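Superoxide dismutase (PDB 3JS4) probably protects the cell from superoxide by converting it into oxygen and hydrogen peroxide at an iron centre that is alternately reduced and oxidised. Local coordinates at residues D102-S107 / T184-E189; A95-N100 / A168-P173; G178-A183 / L218-D223. All coordinates share one frame; numbering follows the deposited sequence.

Interaction 1: residues D102-S107 / T184-E189; sequences DFYWQS and TMDVWE. With FE (Fe (III) ion), chain E.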
ATOM      1  N   ASP A 102      -4.893  -1.474  -4.306  1.00  6.43           N
ATOM      2  CA  ASP A 102      -5.970  -0.481  -4.155  1.00  7.41           C
ATOM      3  C   ASP A 102      -5.465   0.584  -3.161  1.00  7.00           C
ATOM      4  O   ASP A 102      -5.628   1.789  -3.386  1.00  6.59           O
ATOM      5  CB  ASP A 102      -7.290  -1.088  -3.610  1.00  6.93           C
ATOM      6  CG  ASP A 102      -8.073  -1.929  -4.636  1.00  9.59           C
ATOM      7  OD1 ASP A 102      -7.820  -1.894  -5.859  1.00 10.21           O
ATOM      8  OD2 ASP A 102      -8.998  -2.648  -4.188  1.00 10.83           O
ATOM      9  N   PHE A 103      -4.856   0.134  -2.067  1.00  6.72           N
ATOM     10  CA  PHE A 103      -4.373   1.032  -1.011  1.00  7.01           C
ATOM     11  C   PHE A 103      -3.243   1.915  -1.542  1.00  7.30           C
ATOM     12  O   PHE A 103      -3.155   3.114  -1.216  1.00  7.02           O
ATOM     13  CB  PHE A 103      -3.838   0.205   0.175  1.00  7.13           C
ATOM     14  CG  PHE A 103      -3.919   0.922   1.509  1.00  7.62           C
ATOM     15  CD1 PHE A 103      -5.148   1.147   2.114  1.00  7.21           C
ATOM     16  CD2 PHE A 103      -2.764   1.354   2.159  1.00  5.64           C
ATOM     17  CE1 PHE A 103      -5.236   1.813   3.344  1.00 10.08           C
ATOM     18  CE2 PHE A 103      -2.834   2.002   3.383  1.00  7.70           C
ATOM     19  CZ  PHE A 103      -4.079   2.222   3.990  1.00  9.86           C
ATOM     20  N   TYR A 104      -2.373   1.312  -2.359  1.00  6.53           N
ATOM     21  CA  TYR A 104      -1.224   2.021  -2.928  1.00  6.15           C
ATOM     22  C   TYR A 104      -1.699   3.176  -3.807  1.00  6.75           C
ATOM     23  O   TYR A 104      -1.147   4.283  -3.730  1.00  6.72           O
ATOM     24  CB  TYR A 104      -0.424   1.032  -3.768  1.00  5.55           C
ATOM     25  CG  TYR A 104       0.734   1.551  -4.580  1.00  5.80           C
ATOM     26  CD1 TYR A 104       1.790   2.249  -3.985  1.00  6.34           C
ATOM     27  CD2 TYR A 104       0.816   1.263  -5.954  1.00  2.31           C
ATOM     28  CE1 TYR A 104       2.885   2.674  -4.742  1.00  5.03           C
ATOM     29  CE2 TYR A 104       1.903   1.666  -6.713  1.00  5.30           C
ATOM     30  CZ  TYR A 104       2.936   2.361  -6.107  1.00  4.90           C
ATOM     31  OH  TYR A 104       3.988   2.771  -6.868  1.00  5.16           O
ATOM     32  N   TRP A 105      -2.676   2.924  -4.686  1.00  6.05           N
ATOM     33  CA  TRP A 105      -3.122   4.007  -5.558  1.00  6.00           C
ATOM     34  C   TRP A 105      -3.715   5.165  -4.773  1.00  6.48           C
ATOM     35  O   TRP A 105      -3.535   6.331  -5.163  1.00  5.49           O
ATOM     36  CB  TRP A 105      -4.109   3.531  -6.656  1.00  6.12           C
ATOM     37  CG  TRP A 105      -3.605   2.348  -7.468  1.00  5.96           C
ATOM     38  CD1 TRP A 105      -4.225   1.136  -7.625  1.00  5.58           C
ATOM     39  CD2 TRP A 105      -2.388   2.275  -8.223  1.00  6.01           C
ATOM     40  NE1 TRP A 105      -3.474   0.323  -8.432  1.00  5.15           N
ATOM     41  CE2 TRP A 105      -2.351   0.994  -8.826  1.00  6.46           C
ATOM     42  CE3 TRP A 105      -1.344   3.188  -8.486  1.00  5.46           C
ATOM     43  CZ2 TRP A 105      -1.298   0.582  -9.654  1.00  6.26           C
ATOM     44  CZ3 TRP A 105      -0.288   2.778  -9.292  1.00  6.06           C
ATOM     45  CH2 TRP A 105      -0.272   1.474  -9.865  1.00  5.20           C
ATOM     46  N   GLN A 106      -4.454   4.859  -3.699  1.00  6.91           N
ATOM     47  CA  GLN A 106      -5.025   5.907  -2.850  1.00  8.46           C
ATOM     48  C   GLN A 106      -3.961   6.664  -2.037  1.00  8.03           C
ATOM     49  O   GLN A 106      -4.211   7.789  -1.572  1.00  8.68           O
ATOM     50  CB  GLN A 106      -6.072   5.309  -1.895  1.00  9.22           C
ATOM     51  CG  GLN A 106      -7.155   4.513  -2.590  1.00 12.55           C
ATOM     52  CD  GLN A 106      -8.137   3.897  -1.613  1.00 19.53           C
ATOM     53  OE1 GLN A 106      -8.030   2.707  -1.268  1.00 23.83           O
ATOM     54  NE2 GLN A 106      -9.090   4.703  -1.142  1.00 20.47           N
ATOM     55  N   SER A 107      -2.792   6.039  -1.883  1.00  7.33           N
ATOM     56  CA  SER A 107      -1.672   6.564  -1.115  1.00  7.05           C
ATOM     57  C   SER A 107      -0.847   7.590  -1.908  1.00  7.07           C
ATOM     58  O   SER A 107       0.179   8.073  -1.435  1.00  7.64           O
ATOM     59  CB  SER A 107      -0.778   5.400  -0.662  1.00  6.23           C
ATOM     60  OG  SER A 107      -1.458   4.598   0.322  1.00  8.31           O
ATOM     61  N   THR A 184       0.776   3.245   1.836  1.00  7.55           N
ATOM     62  CA  THR A 184       1.777   2.267   1.463  1.00  7.08           C
ATOM     63  C   THR A 184       2.519   2.705   0.197  1.00  7.03           C
ATOM     64  O   THR A 184       1.991   3.447  -0.633  1.00  7.10           O
ATOM     65  CB  THR A 184       1.189   0.823   1.285  1.00  7.34           C
ATOM     66  OG1 THR A 184       2.246  -0.141   1.185  1.00  7.74           O
ATOM     67  CG2 THR A 184       0.316   0.708   0.032  1.00  6.38           C
ATOM     68  N   MET A 185       3.744   2.219   0.087  1.00  7.08           N
ATOM     69  CA  MET A 185       4.587   2.343  -1.083  1.00  6.83           C
ATOM     70  C   MET A 185       5.040   0.936  -1.491  1.00  6.87           C
ATOM     71  O   MET A 185       5.728   0.235  -0.725  1.00  6.86           O
ATOM     72  CB  MET A 185       5.804   3.202  -0.748  1.00  6.94           C
ATOM     73  CG  MET A 185       6.840   3.230  -1.870  1.00  6.50           C
ATOM     74  SD  MET A 185       8.306   4.216  -1.474  1.00  7.45           S
ATOM     75  CE  MET A 185       9.078   3.248  -0.164  1.00  7.78           C
ATOM     76  N   ASP A 186       4.612   0.519  -2.674  1.00  6.43           N
ATOM     77  CA  ASP A 186       5.009  -0.751  -3.291  1.00  6.49           C
ATOM     78  C   ASP A 186       6.513  -0.733  -3.560  1.00  6.23           C
ATOM     79  O   ASP A 186       7.013   0.167  -4.262  1.00  7.08           O
ATOM     80  CB  ASP A 186       4.251  -0.855  -4.634  1.00  6.37           C
ATOM     81  CG  ASP A 186       4.323  -2.232  -5.282  1.00  7.27           C
ATOM     82  OD1 ASP A 186       5.047  -3.117  -4.812  1.00  6.43           O
ATOM     83  OD2 ASP A 186       3.649  -2.417  -6.314  1.00  7.93           O
ATOM     84  N   VAL A 187       7.251  -1.698  -3.015  1.00  5.80           N
ATOM     85  CA  VAL A 187       8.647  -1.870  -3.435  1.00  5.74           C
ATOM     86  C   VAL A 187       8.967  -3.173  -4.204  1.00  6.60           C
ATOM     87  O   VAL A 187      10.160  -3.523  -4.376  1.00  5.99           O
ATOM     88  CB  VAL A 187       9.685  -1.584  -2.285  1.00  5.64           C
ATOM     89  CG1 VAL A 187       9.524  -0.122  -1.767  1.00  4.54           C
ATOM     90  CG2 VAL A 187       9.591  -2.591  -1.180  1.00  5.19           C
ATOM     91  N   TRP A 188       7.925  -3.864  -4.704  1.00  5.58           N
ATOM     92  CA  TRP A 188       8.189  -4.881  -5.706  1.00  5.57           C
ATOM     93  C   TRP A 188       8.927  -4.184  -6.834  1.00  6.10           C
ATOM     94  O   TRP A 188       8.605  -3.023  -7.194  1.00  7.14           O
ATOM     95  CB  TRP A 188       6.906  -5.495  -6.261  1.00  4.97           C
ATOM     96  CG  TRP A 188       6.210  -6.523  -5.370  1.00  5.14           C
ATOM     97  CD1 TRP A 188       5.665  -6.310  -4.122  1.00  5.24           C
ATOM     98  CD2 TRP A 188       5.921  -7.882  -5.706  1.00  4.96           C
ATOM     99  NE1 TRP A 188       5.095  -7.472  -3.643  1.00  5.52           N
ATOM    100  CE2 TRP A 188       5.219  -8.447  -4.603  1.00  5.44           C
ATOM    101  CE3 TRP A 188       6.164  -8.679  -6.845  1.00  6.09           C
ATOM    102  CZ2 TRP A 188       4.777  -9.778  -4.592  1.00  4.81           C
ATOM    103  CZ3 TRP A 188       5.721 -10.017  -6.828  1.00  5.53           C
ATOM    104  CH2 TRP A 188       5.040 -10.545  -5.705  1.00  5.04           C
ATOM    105  N   GLU A 189       9.896  -4.870  -7.425  1.00  5.58           N
ATOM    106  CA  GLU A 189      10.686  -4.244  -8.486  1.00  6.04           C
ATOM    107  C   GLU A 189       9.837  -3.695  -9.660  1.00  6.83           C
ATOM    108  O   GLU A 189      10.164  -2.642 -10.222  1.00  6.56           O
ATOM    109  CB  GLU A 189      11.741  -5.212  -9.002  1.00  6.09           C
ATOM    110  CG  GLU A 189      12.840  -5.536  -7.958  1.00  5.97           C
ATOM    111  CD  GLU A 189      13.965  -6.389  -8.552  1.00  7.36           C
ATOM    112  OE1 GLU A 189      13.668  -7.489  -9.068  1.00  7.60           O
ATOM    113  OE2 GLU A 189      15.142  -5.976  -8.464  1.00  7.86           O
TER
HETATM  114 FE    FE E 207       2.846  -3.865  -7.503  1.00 15.35          FE
HETATM  115  O   HOH W   1       3.255  -5.451  -5.961  1.00  9.76           O
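The Y104 ring lies against D186, an iron ligand. CB of D186 sits almost straight above the centre of one ring face, 3.8 Å from the Y104 ring centroid, a CH-pi contact. Ring and carboxylate planes are almost perpendicular, 88° apart. Y104 reaches this place because its CG is anti to the backbone N (chi1 174°), which places the ring beside the carbonyl carbon, against T184 to D186. The carbonyl O of T184 approaches the ring edge in its plane, 3.6 Å from CD1 of Y104. The Y104 hydroxyl is hydrogen-bonded to Y203.

S107 follows directly after the helix end. Its OG is bonded to F103 O at 2.7 Å, with the donor well above the carbonyl plane. The same OG accepts from the backbone N of T184 at 3.0 Å, with an N-H...O angle of 157°. T184 turns its methyl to the helix: CG2 packs 3.6 Å from Y104 CA and meets the F103 ring at its edge. Its OG1 instead bonds to V151 O on the neighbouring strand.

D186 OD2 binds the iron at 2.0 Å. H45, H101 and H190 supply the other protein ligands, and a water completes the five contacts. OD1 accepts from W188 N, an Asx turn, and more weakly from that water. The helix end and the strand thus meet at the metal site of the iron/manganese superoxide dismutase fold. One carboxylate oxygen holds iron while the other is held by the backbone, which fixes the carboxylate's rotation and probably helps to orient the water.

Interaction 2: residues A95-N100 / A168-P173; sequences AAQIWN and ANADSP. With NA (sodium ion), chain F.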
ATOM      1  N   ALA A  95      -5.765 -12.026  -3.270  1.00  6.56           N
ATOM      2  CA  ALA A  95      -6.647 -11.087  -2.554  1.00  6.88           C
ATOM      3  C   ALA A  95      -5.830  -9.985  -1.892  1.00  6.95           C
ATOM      4  O   ALA A  95      -6.173  -8.807  -1.994  1.00  6.68           O
ATOM      5  CB  ALA A  95      -7.481 -11.810  -1.496  1.00  6.84           C
ATOM      6  N   ALA A  96      -4.732 -10.371  -1.234  1.00  6.63           N
ATOM      7  CA  ALA A  96      -3.878  -9.419  -0.530  1.00  6.56           C
ATOM      8  C   ALA A  96      -3.246  -8.463  -1.520  1.00  7.18           C
ATOM      9  O   ALA A  96      -3.200  -7.246  -1.281  1.00  6.67           O
ATOM     10  CB  ALA A  96      -2.772 -10.161   0.325  1.00  5.66           C
ATOM     11  N   GLN A  97      -2.770  -8.991  -2.645  1.00  6.82           N
ATOM     12  CA  GLN A  97      -2.196  -8.092  -3.656  1.00  6.19           C
ATOM     13  C   GLN A  97      -3.222  -7.126  -4.232  1.00  6.26           C
ATOM     14  O   GLN A  97      -2.885  -5.966  -4.524  1.00  5.91           O
ATOM     15  CB  GLN A  97      -1.416  -8.853  -4.744  1.00  5.74           C
ATOM     16  CG  GLN A  97      -0.071  -9.445  -4.219  1.00  5.43           C
ATOM     17  CD  GLN A  97       0.953  -8.370  -3.903  1.00  6.32           C
ATOM     18  OE1 GLN A  97       0.903  -7.726  -2.854  1.00  7.17           O
ATOM     19  NE2 GLN A  97       1.904  -8.190  -4.797  1.00  4.32           N
ATOM     20  N   ILE A  98      -4.481  -7.561  -4.371  1.00  6.96           N
ATOM     21  CA  ILE A  98      -5.493  -6.619  -4.883  1.00  6.16           C
ATOM     22  C   ILE A  98      -5.723  -5.504  -3.859  1.00  7.07           C
ATOM     23  O   ILE A  98      -5.715  -4.306  -4.195  1.00  6.34           O
ATOM     24  CB  ILE A  98      -6.853  -7.278  -5.212  1.00  6.44           C
ATOM     25  CG1 ILE A  98      -6.734  -8.322  -6.332  1.00  5.64           C
ATOM     26  CG2 ILE A  98      -7.856  -6.184  -5.627  1.00  5.24           C
ATOM     27  CD1 ILE A  98      -7.996  -9.270  -6.400  1.00  6.93           C
ATOM     28  N   TRP A  99      -5.932  -5.915  -2.609  1.00  7.34           N
ATOM     29  CA  TRP A  99      -6.157  -4.972  -1.499  1.00  7.62           C
ATOM     30  C   TRP A  99      -4.965  -4.010  -1.378  1.00  6.95           C
ATOM     31  O   TRP A  99      -5.150  -2.794  -1.263  1.00  7.46           O
ATOM     32  CB  TRP A  99      -6.374  -5.735  -0.164  1.00  7.25           C
ATOM     33  CG  TRP A  99      -6.875  -4.807   0.970  1.00  9.24           C
ATOM     34  CD1 TRP A  99      -8.183  -4.653   1.397  1.00  8.61           C
ATOM     35  CD2 TRP A  99      -6.081  -3.922   1.790  1.00  9.79           C
ATOM     36  NE1 TRP A  99      -8.241  -3.725   2.414  1.00  8.38           N
ATOM     37  CE2 TRP A  99      -6.972  -3.260   2.676  1.00 10.36           C
ATOM     38  CE3 TRP A  99      -4.702  -3.628   1.862  1.00  9.82           C
ATOM     39  CZ2 TRP A  99      -6.530  -2.315   3.626  1.00  9.51           C
ATOM     40  CZ3 TRP A  99      -4.261  -2.681   2.808  1.00 10.40           C
ATOM     41  CH2 TRP A  99      -5.185  -2.046   3.687  1.00 10.65           C
ATOM     42  N   ASN A 100      -3.742  -4.543  -1.403  1.00  6.01           N
ATOM     43  CA  ASN A 100      -2.541  -3.705  -1.306  1.00  5.52           C
ATOM     44  C   ASN A 100      -2.408  -2.673  -2.435  1.00  5.77           C
ATOM     45  O   ASN A 100      -2.019  -1.528  -2.202  1.00  6.67           O
ATOM     46  CB  ASN A 100      -1.279  -4.565  -1.337  1.00  5.34           C
ATOM     47  CG  ASN A 100      -1.163  -5.495  -0.136  1.00  5.94           C
ATOM     48  OD1 ASN A 100      -1.774  -5.266   0.900  1.00  6.35           O
ATOM     49  ND2 ASN A 100      -0.348  -6.547  -0.281  1.00  4.52           N
ATOM     50  N   ALA A 168       6.986  -8.363   3.585  1.00  7.66           N
ATOM     51  CA  ALA A 168       7.418  -9.179   2.447  1.00  7.85           C
ATOM     52  C   ALA A 168       6.237  -9.552   1.546  1.00  7.30           C
ATOM     53  O   ALA A 168       5.143  -9.824   2.027  1.00  6.91           O
ATOM     54  CB  ALA A 168       8.132 -10.467   2.955  1.00  7.40           C
ATOM     55  N   ASN A 169       6.494  -9.579   0.236  1.00  6.73           N
ATOM     56  CA  ASN A 169       5.600 -10.182  -0.750  1.00  6.70           C
ATOM     57  C   ASN A 169       4.197  -9.586  -0.675  1.00  6.84           C
ATOM     58  O   ASN A 169       4.043  -8.410  -1.013  1.00  7.04           O
ATOM     59  CB  ASN A 169       5.650 -11.706  -0.642  1.00  6.01           C
ATOM     60  CG  ASN A 169       7.052 -12.249  -0.894  1.00  8.27           C
ATOM     61  OD1 ASN A 169       7.847 -11.651  -1.640  1.00  7.76           O
ATOM     62  ND2 ASN A 169       7.360 -13.378  -0.289  1.00  7.69           N
ATOM     63  N   ALA A 170       3.210 -10.339  -0.174  1.00  5.80           N
ATOM     64  CA  ALA A 170       1.843  -9.808  -0.063  1.00  6.06           C
ATOM     65  C   ALA A 170       1.364  -9.467   1.364  1.00  6.13           C
ATOM     66  O   ALA A 170       0.212  -9.035   1.538  1.00  6.19           O
ATOM     67  CB  ALA A 170       0.818 -10.760  -0.743  1.00  5.29           C
ATOM     68  N   ASP A 171       2.232  -9.650   2.358  1.00  6.29           N
ATOM     69  CA  ASP A 171       1.911  -9.366   3.758  1.00  6.58           C
ATOM     70  C   ASP A 171       1.580  -7.876   3.936  1.00  6.84           C
ATOM     71  O   ASP A 171       2.103  -7.025   3.221  1.00  5.84           O
ATOM     72  CB  ASP A 171       3.088  -9.761   4.669  1.00  6.51           C
ATOM     73  CG  ASP A 171       3.310 -11.272   4.730  1.00  7.85           C
ATOM     74  OD1 ASP A 171       2.545 -12.048   4.118  1.00  7.72           O
ATOM     75  OD2 ASP A 171       4.271 -11.692   5.392  1.00 11.06           O
ATOM     76  N   SER A 172       0.699  -7.584   4.896  1.00  6.91           N
ATOM     77  CA  SER A 172       0.260  -6.224   5.172  1.00  7.04           C
ATOM     78  C   SER A 172      -0.158  -6.119   6.645  1.00  7.16           C
ATOM     79  O   SER A 172      -0.276  -7.162   7.336  1.00  6.77           O
ATOM     80  CB  SER A 172      -0.937  -5.845   4.299  1.00  6.43           C
ATOM     81  OG  SER A 172      -2.115  -6.468   4.799  1.00  8.63           O
ATOM     82  N   PRO A 173      -0.400  -4.874   7.121  1.00  6.78           N
ATOM     83  CA  PRO A 173      -0.896  -4.658   8.479  1.00  7.43           C
ATOM     84  C   PRO A 173      -2.238  -5.327   8.768  1.00  7.82           C
ATOM     85  O   PRO A 173      -2.572  -5.465   9.934  1.00  8.11           O
ATOM     86  CB  PRO A 173      -0.980  -3.117   8.582  1.00  7.22           C
ATOM     87  CG  PRO A 173       0.168  -2.651   7.727  1.00  6.32           C
ATOM     88  CD  PRO A 173       0.131  -3.620   6.541  1.00  7.35           C
TER
HETATM   89 NA    NA F 208      -3.889  -4.389  11.602  1.00 30.48          NA
HETATM   90  O   HOH W   2      -5.078  -3.795  13.467  1.00 13.46           O
HETATM   91  O   HOH W   3      -5.588  -3.528  10.303  1.00 20.52           O
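The side-chain nitrogen ND2 of N100 makes two hydrogen bonds, one across the contact and one within its own helix. It donates to A170 O at 3.1 Å with an N-H...O angle of 160°, and to Q97 OE1, also at 3.1 Å. Both acceptors lie near the amide plane of N100, so the pair fixes the turn of that amide. The two carbonyls are met differently. A170 O takes its donor from well above the carbonyl plane, while Q97 OE1 takes it in plane. Q97 curls back to offer OE1, its chain bent at chi2 (-69°), and NE2 bonds to Y53.

The partner segment holds a type II' beta turn, A168 to D171, at the end of strand 161-168. It brings A170 onto helix 89-106 of the alpha-hairpin domain. A170 CB rests 3.8 Å from A96 CB, and 3.7 Å from OE1 of Q97. A96 CB also touches A170 O at 3.4 Å. Farther along, OD1 of N100 lies 3.5 Å from CB of S172, whose OG is bonded to L174 N. P173 O then binds the sodium ion at 2.4 Å, together with two waters and the carbonyl oxygens of T176 and Q179.

Interaction 3: residues G178-A183 / L218-D223; sequences GQLPLA and LGRLED. With NA (sodium ion), chain F.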
ATOM      1  N   GLY A 178      -3.698  -4.409  16.147  1.00 13.44           N
ATOM      2  CA  GLY A 178      -3.260  -3.138  16.743  1.00 13.03           C
ATOM      3  C   GLY A 178      -2.399  -2.253  15.850  1.00 13.04           C
ATOM      4  O   GLY A 178      -1.671  -1.400  16.347  1.00 13.39           O
ATOM      5  N   GLN A 179      -2.501  -2.441  14.536  1.00 12.49           N
ATOM      6  CA  GLN A 179      -1.685  -1.714  13.583  1.00 12.56           C
ATOM      7  C   GLN A 179      -2.560  -1.223  12.422  1.00 11.95           C
ATOM      8  O   GLN A 179      -2.957  -2.015  11.551  1.00 11.59           O
ATOM      9  CB  GLN A 179      -0.582  -2.645  13.079  1.00 13.06           C
ATOM     10  CG  GLN A 179       0.577  -1.953  12.445  1.00 14.14           C
ATOM     11  CD  GLN A 179       1.675  -2.921  12.041  1.00 14.94           C
ATOM     12  OE1 GLN A 179       2.753  -2.936  12.650  1.00 16.15           O
ATOM     13  NE2 GLN A 179       1.410  -3.740  11.021  1.00 13.34           N
ATOM     14  N   LEU A 180      -2.905   0.063  12.432  1.00 11.21           N
ATOM     15  CA  LEU A 180      -3.837   0.594  11.439  1.00 10.89           C
ATOM     16  C   LEU A 180      -3.051   1.161  10.252  1.00 10.55           C
ATOM     17  O   LEU A 180      -2.274   2.097  10.428  1.00 10.39           O
ATOM     18  CB  LEU A 180      -4.739   1.672  12.061  1.00 11.16           C
ATOM     19  CG  LEU A 180      -5.636   2.475  11.111  1.00 11.02           C
ATOM     20  CD1 LEU A 180      -6.921   1.722  10.762  1.00 11.15           C
ATOM     21  CD2 LEU A 180      -5.965   3.836  11.712  1.00 10.55           C
ATOM     22  N   PRO A 181      -3.237   0.585   9.045  1.00 10.46           N
ATOM     23  CA  PRO A 181      -2.475   1.111   7.893  1.00  9.86           C
ATOM     24  C   PRO A 181      -3.017   2.462   7.450  1.00  9.34           C
ATOM     25  O   PRO A 181      -4.238   2.666   7.449  1.00  9.01           O
ATOM     26  CB  PRO A 181      -2.699   0.059   6.792  1.00  9.22           C
ATOM     27  CG  PRO A 181      -3.965  -0.660   7.173  1.00 10.67           C
ATOM     28  CD  PRO A 181      -4.086  -0.574   8.686  1.00  9.56           C
ATOM     29  N   LEU A 182      -2.113   3.362   7.066  1.00  8.51           N
ATOM     30  CA  LEU A 182      -2.466   4.716   6.639  1.00  7.88           C
ATOM     31  C   LEU A 182      -2.064   5.040   5.207  1.00  8.08           C
ATOM     32  O   LEU A 182      -2.769   5.787   4.519  1.00  6.65           O
ATOM     33  CB  LEU A 182      -1.848   5.759   7.579  1.00  7.52           C
ATOM     34  CG  LEU A 182      -2.105   5.625   9.088  1.00  9.66           C
ATOM     35  CD1 LEU A 182      -1.296   6.674   9.882  1.00  9.64           C
ATOM     36  CD2 LEU A 182      -3.608   5.724   9.429  1.00  9.05           C
ATOM     37  N   ALA A 183      -0.908   4.516   4.788  1.00  8.12           N
ATOM     38  CA  ALA A 183      -0.409   4.674   3.409  1.00  8.05           C
ATOM     39  C   ALA A 183       0.615   3.594   3.119  1.00  8.21           C
ATOM     40  O   ALA A 183       1.265   3.087   4.042  1.00  8.66           O
ATOM     41  CB  ALA A 183       0.222   6.068   3.205  1.00  8.77           C
ATOM     42  N   LEU A 218      -4.318  11.528   6.680  1.00 12.30           N
ATOM     43  CA  LEU A 218      -5.119  12.327   7.607  1.00 13.24           C
ATOM     44  C   LEU A 218      -6.549  11.840   7.687  1.00 13.98           C
ATOM     45  O   LEU A 218      -7.068  11.613   8.788  1.00 14.44           O
ATOM     46  CB  LEU A 218      -5.079  13.814   7.219  1.00 13.31           C
ATOM     47  CG  LEU A 218      -5.857  14.810   8.080  1.00 13.40           C
ATOM     48  CD1 LEU A 218      -5.389  14.789   9.544  1.00 12.99           C
ATOM     49  CD2 LEU A 218      -5.769  16.236   7.489  1.00 13.00           C
ATOM     50  N   GLY A 219      -7.162  11.651   6.519  1.00 14.56           N
ATOM     51  CA  GLY A 219      -8.537  11.187   6.418  1.00 15.52           C
ATOM     52  C   GLY A 219      -8.772   9.870   7.132  1.00 16.24           C
ATOM     53  O   GLY A 219      -9.805   9.697   7.786  1.00 16.57           O
ATOM     54  N   ARG A 220      -7.816   8.944   7.025  1.00 16.19           N
ATOM     55  CA  ARG A 220      -7.922   7.662   7.712  1.00 16.83           C
ATOM     56  C   ARG A 220      -7.753   7.743   9.232  1.00 16.84           C
ATOM     57  O   ARG A 220      -8.439   7.015   9.957  1.00 17.62           O
ATOM     58  CB  ARG A 220      -6.973   6.634   7.114  1.00 16.90           C
ATOM     59  CG  ARG A 220      -7.509   6.065   5.808  1.00 17.90           C
ATOM     60  CD  ARG A 220      -6.598   5.007   5.249  1.00 17.08           C
ATOM     61  NE  ARG A 220      -6.379   3.864   6.147  1.00 16.46           N
ATOM     62  CZ  ARG A 220      -7.230   2.855   6.341  1.00 15.16           C
ATOM     63  NH1 ARG A 220      -8.424   2.836   5.758  1.00 15.16           N
ATOM     64  NH2 ARG A 220      -6.887   1.863   7.143  1.00 13.87           N
ATOM     65  N   LEU A 221      -6.855   8.608   9.702  1.00 16.35           N
ATOM     66  CA  LEU A 221      -6.708   8.895  11.138  1.00 16.64           C
ATOM     67  C   LEU A 221      -7.931   9.577  11.753  1.00 17.53           C
ATOM     68  O   LEU A 221      -8.241   9.360  12.935  1.00 17.45           O
ATOM     69  CB  LEU A 221      -5.484   9.776  11.392  1.00 16.06           C
ATOM     70  CG  LEU A 221      -4.114   9.121  11.253  1.00 14.54           C
ATOM     71  CD1 LEU A 221      -3.055  10.205  11.167  1.00 12.53           C
ATOM     72  CD2 LEU A 221      -3.825   8.183  12.435  1.00 13.25           C
ATOM     73  N   GLU A 222      -8.602  10.416  10.965  1.00 18.21           N
ATOM     74  CA  GLU A 222      -9.884  11.010  11.368  1.00 19.59           C
ATOM     75  C   GLU A 222     -11.006   9.966  11.412  1.00 20.30           C
ATOM     76  O   GLU A 222     -11.769   9.925  12.385  1.00 20.48           O
ATOM     77  CB  GLU A 222     -10.264  12.179  10.454  1.00 19.66           C
ATOM     78  CG  GLU A 222      -9.345  13.384  10.611  1.00 20.23           C
ATOM     79  CD  GLU A 222      -9.564  14.449   9.553  1.00 22.07           C
ATOM     80  OE1 GLU A 222     -10.101  14.116   8.472  1.00 22.78           O
ATOM     81  OE2 GLU A 222      -9.189  15.622   9.802  1.00 23.09           O
ATOM     82  N   ASP A 223     -11.091   9.118  10.381  1.00 21.01           N
ATOM     83  CA  ASP A 223     -12.041   7.995  10.381  1.00 22.07           C
ATOM     84  C   ASP A 223     -11.864   7.083  11.611  1.00 22.43           C
ATOM     85  O   ASP A 223     -12.839   6.765  12.280  1.00 22.24           O
ATOM     86  CB  ASP A 223     -11.956   7.160   9.091  1.00 22.20           C
ATOM     87  CG  ASP A 223     -12.347   7.947   7.838  1.00 23.69           C
ATOM     88  OD1 ASP A 223     -12.784   9.114   7.948  1.00 25.00           O
ATOM     89  OD2 ASP A 223     -12.197   7.390   6.726  1.00 25.23           O
TER
HETATM   90 NA    NA F 208      -3.889  -4.389  11.602  1.00 30.48          NA
HETATM   91  O   HOH W   2      -5.078  -3.795  13.467  1.00 13.46           O
HETATM   92  O   HOH W   3      -5.588  -3.528  10.303  1.00 20.52           O
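Edge strand 179-186 of the three-stranded antiparallel sheet packs here against helix 214-223, near the C terminus. The segment axes run roughly antiparallel, at 152°, and approach to 8.3 Å. R220 makes the polar part of the contact. Its NE and NH2 both donate to one atom, P181 O, each at 2.8 Å. The guanidinium thus meets the carbonyl side-on, with P181 O at its edge and close to its plane. Neither bond is straight, with N-H...O angles of 141° for NH2 and 143° for NE, as expected when two neighbouring nitrogens share an acceptor. The NH2 donor lies in the carbonyl plane, whereas NE is tilted from it. A bend at chi3 swings the guanidinium round to the strand.

The sheet belongs to the C-terminal domain of the iron/manganese superoxide dismutase fold. L182 and A183 both face L153 of strand 149-156, which makes a classic beta bulge just after P181.

Apolar groups also touch the arginine, at NH2. CD1 of L180 lies 3.6 Å from R220 NH2, and CG of P181 is 3.9 Å from the same nitrogen. F103 of helix 89-106 also touches R220. Beside it, L182 and L221 cross at about a right angle. L182 CD2 meets L221 CG at 3.9 Å, and both methyls of L182 reach CD2 of L221. Y155 and V226 also pack on L221, and L162 on L182. At the strand start, Q179 O is a ligand of the sodium ion. The backbone N of Q179 donates to a water on that ion.

How the interactions relate
From the N terminus, helix 89-106 supplies 95-100 to interaction 2 and then 102-107 to interaction 1. The chain passes through two helices and two strands before 168-173 closes interaction 2. Residues 178-189, built on strand 179-186, follow, opening interaction 3 and then closing interaction 1. Helix 214-223 finally closes interaction 3. Interaction 1 therefore crosses both others, while interactions 2 and 3 are in series. The first two join the alpha-hairpin domain to the C-terminal domain; the third lies within the latter. F103 of interaction 1 packs on P181 of interaction 3. W188 probably bonds to N169 of interaction 2. Interactions 2 and 3 share the sodium ion and two waters.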